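Local coordinates for acetyl xylan esterase (Geobacillus stearothermophilus, PDB 5BN1), which removes acetyl side groups from the xylose units of xylan and xylo-oligosaccharides, as a serine esterase of the GDSL family that assembles into a donut-shaped homooctamer, at the interface of chains A and B. Numbering follows the deposited sequence. Chains: chain A/B, Acetyl xylan esterase.

The interface of chains A and B. Residues chain A 95, 190-192; chain B 190-192.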
ATOM      1  N   TRP A  95      28.192   7.261 -18.250  1.00 11.01           N
ATOM      2  CA  TRP A  95      27.021   8.171 -18.079  1.00 12.38           C
ATOM      3  C   TRP A  95      27.245   9.162 -16.973  1.00 10.73           C
ATOM      4  O   TRP A  95      26.883  10.320 -17.135  1.00 12.02           O
ATOM      5  CB  TRP A  95      25.785   7.340 -17.826  1.00 12.02           C
ATOM      6  CG  TRP A  95      24.467   7.993 -18.172  1.00 11.71           C
ATOM      7  CD1 TRP A  95      24.248   9.153 -18.835  1.00 11.88           C
ATOM      8  CD2 TRP A  95      23.197   7.315 -18.096  1.00 11.59           C
ATOM      9  NE1 TRP A  95      22.881   9.331 -19.061  1.00 13.65           N
ATOM     10  CE2 TRP A  95      22.225   8.207 -18.623  1.00 12.35           C
ATOM     11  CE3 TRP A  95      22.811   6.123 -17.543  1.00 13.28           C
ATOM     12  CZ2 TRP A  95      20.866   7.807 -18.712  1.00 12.48           C
ATOM     13  CZ3 TRP A  95      21.477   5.766 -17.563  1.00 15.63           C
ATOM     14  CH2 TRP A  95      20.541   6.634 -18.162  1.00 14.85           C
ATOM     15  N   TRP A 190      13.749   6.431 -24.456  1.00 12.38           N
ATOM     16  CA  TRP A 190      13.694   7.833 -24.178  1.00 11.21           C
ATOM     17  C   TRP A 190      15.033   8.381 -23.617  1.00 12.46           C
ATOM     18  O   TRP A 190      15.397   9.490 -24.011  1.00 12.21           O
ATOM     19  CB  TRP A 190      12.599   8.212 -23.210  1.00 13.22           C
ATOM     20  CG  TRP A 190      11.221   8.392 -23.789  1.00 13.08           C
ATOM     21  CD1 TRP A 190      10.798   8.148 -25.043  1.00 14.54           C
ATOM     22  CD2 TRP A 190      10.088   8.888 -23.034  1.00 14.59           C
ATOM     23  NE1 TRP A 190       9.430   8.489 -25.129  1.00 14.77           N
ATOM     24  CE2 TRP A 190       9.009   8.952 -23.935  1.00 15.60           C
ATOM     25  CE3 TRP A 190       9.922   9.316 -21.737  1.00 15.13           C
ATOM     26  CZ2 TRP A 190       7.751   9.412 -23.524  1.00 17.28           C
ATOM     27  CZ3 TRP A 190       8.595   9.750 -21.303  1.00 18.07           C
ATOM     28  CH2 TRP A 190       7.606   9.835 -22.231  1.00 16.62           C
ATOM     29  N   ASP A 191      15.675   7.624 -22.738  1.00 12.07           N
ATOM     30  CA  ASP A 191      16.898   8.180 -22.116  1.00 12.17           C
ATOM     31  C   ASP A 191      18.145   7.636 -22.860  1.00 11.48           C
ATOM     32  O   ASP A 191      19.238   7.933 -22.366  1.00 12.15           O
ATOM     33  CB  ASP A 191      16.923   7.785 -20.632  1.00 11.10           C
ATOM     34  CG  ASP A 191      17.021   6.351 -20.352  1.00 14.17           C
ATOM     35  OD1 ASP A 191      17.274   5.499 -21.254  1.00 12.60           O
ATOM     36  OD2 ASP A 191      16.817   5.966 -19.140  1.00 15.54           O
ATOM     37  N   ARG A 192      17.990   6.982 -23.982  1.00 10.80           N
ATOM     38  CA  ARG A 192      19.101   6.447 -24.754  1.00 11.16           C
ATOM     39  C   ARG A 192      19.834   5.344 -24.095  1.00 11.58           C
ATOM     40  O   ARG A 192      20.911   4.983 -24.673  1.00 13.51           O
ATOM     41  CB  ARG A 192      19.992   7.568 -25.377  1.00 12.00           C
ATOM     42  CG  ARG A 192      19.242   8.494 -26.325  1.00 11.22           C
ATOM     43  CD  ARG A 192      20.105   9.597 -26.890  1.00 11.83           C
ATOM     44  NE  ARG A 192      20.227  10.715 -25.908  1.00 11.89           N
ATOM     45  CZ  ARG A 192      21.111  11.715 -26.008  1.00 12.49           C
ATOM     46  NH1 ARG A 192      21.843  11.767 -27.086  1.00 12.56           N
ATOM     47  NH2 ARG A 192      21.206  12.673 -25.119  1.00 13.38           N
TER
ATOM     48  N   TRP B 190      17.509  13.256 -18.531  1.00 12.39           N
ATOM     49  CA  TRP B 190      17.796  11.966 -19.197  1.00 11.85           C
ATOM     50  C   TRP B 190      17.102  11.822 -20.561  1.00 12.73           C
ATOM     51  O   TRP B 190      17.702  11.317 -21.540  1.00 12.50           O
ATOM     52  CB  TRP B 190      17.512  10.773 -18.357  1.00 11.26           C
ATOM     53  CG  TRP B 190      18.580  10.411 -17.316  1.00 11.98           C
ATOM     54  CD1 TRP B 190      19.717  11.095 -16.991  1.00 12.50           C
ATOM     55  CD2 TRP B 190      18.521   9.256 -16.493  1.00 13.25           C
ATOM     56  NE1 TRP B 190      20.386  10.358 -16.034  1.00 13.51           N
ATOM     57  CE2 TRP B 190      19.709   9.208 -15.763  1.00 14.66           C
ATOM     58  CE3 TRP B 190      17.634   8.154 -16.429  1.00 14.79           C
ATOM     59  CZ2 TRP B 190      19.962   8.126 -14.899  1.00 14.37           C
ATOM     60  CZ3 TRP B 190      17.910   7.113 -15.567  1.00 16.47           C
ATOM     61  CH2 TRP B 190      19.038   7.167 -14.783  1.00 16.74           C
ATOM     62  N   ASP B 191      15.799  12.161 -20.583  1.00 11.63           N
ATOM     63  CA  ASP B 191      15.013  11.979 -21.808  1.00 11.64           C
ATOM     64  C   ASP B 191      14.948  13.177 -22.688  1.00 11.75           C
ATOM     65  O   ASP B 191      14.272  13.150 -23.711  1.00 11.84           O
ATOM     66  CB  ASP B 191      13.610  11.502 -21.444  1.00 12.08           C
ATOM     67  CG  ASP B 191      12.779  12.515 -20.780  1.00 13.67           C
ATOM     68  OD1 ASP B 191      13.110  13.688 -20.681  1.00 13.42           O
ATOM     69  OD2 ASP B 191      11.717  12.100 -20.192  1.00 14.72           O
ATOM     70  N   ARG B 192      15.706  14.241 -22.385  1.00 11.21           N
ATOM     71  CA  ARG B 192      15.848  15.483 -23.131  1.00 10.69           C
ATOM     72  C   ARG B 192      14.564  16.309 -23.139  1.00 11.62           C
ATOM     73  O   ARG B 192      14.472  17.300 -23.862  1.00 12.00           O
ATOM     74  CB  ARG B 192      16.397  15.218 -24.550  1.00 12.24           C
ATOM     75  CG  ARG B 192      17.820  14.762 -24.496  1.00 12.05           C
ATOM     76  CD  ARG B 192      18.395  14.503 -25.867  1.00 13.00           C
ATOM     77  NE  ARG B 192      17.993  13.235 -26.446  1.00 11.95           N
ATOM     78  CZ  ARG B 192      18.199  12.842 -27.682  1.00 12.50           C
ATOM     79  NH1 ARG B 192      18.871  13.683 -28.473  1.00 12.68           N
ATOM     80  NH2 ARG B 192      17.737  11.696 -28.154  1.00 12.88           N
TER
HETATM   81  O   HOH W   1      17.712  11.121 -24.319  1.00 11.31           O
HETATM   82  O   HOH W   2      20.195  12.767 -22.416  1.00 13.67           O
HETATM   83  O   HOH W   3      15.814   9.851 -26.965  1.00 14.35           O
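Water 1 is gripped from both subunits: the backbone carbonyl oxygens A:Trp190 O and B:Trp190 O each lie 2.8 Å from its oxygen, and the guanidinium NE atoms of A:Arg192 and B:Arg192 bond to it at 3.0 Å each. It sits near the local two-fold of this homooctamer contact, where paired loops carry the start of the DxxH motif of the SGNH (GDSL) hydrolases, whose charge-relay residues are A:Asp191 and A:His194 and their counterparts in chain B. Two further waters extend the mesh. Water 2 joins A:Arg192 NH2 to the B:Trp190 carbonyl and lies in the guanidinium plane at its edge; water 3 does the same between B:Arg192 NH2 and the A:Trp190 carbonyl. Each carbonyl thus serves two waters, and each arginine reaches the partner loop through NE and NH2 together, which should fix the rotation of its flat end.

The two guanidinium groups stack face on face, their planes 16° apart, although the side chains cross nearly at right angles. NE of A:Arg192 lies 3.4 Å from NE of B:Arg192, shifted toward the rim of the opposing group. A bend at chi3 (-81° in A:Arg192) turns each group onto its mate. The like charges are probably eased by the carbonyls and waters beside them.

Backbones pack closely as well, A:Trp190 O coming 3.3 Å from B:Asp191 CA. Farther out, A:Trp95, on helix 91-99, lays its six-membered ring over a face of the B:Trp190 indole, with planes 21° apart; its CZ2 stands above the middle of that indole, 3.5 Å from B:Trp190 CE2. B:Trp190 also runs alongside A:Asp191, the charge-relay aspartate, whose carboxylate OD2 is 3.6 Å from B:Trp190 CE3, the carboxylate steeply turned to the ring. The same OD2 meets the A:Trp95 ring at its edge, in plane. The patch centre is about 7 Å from A:His194.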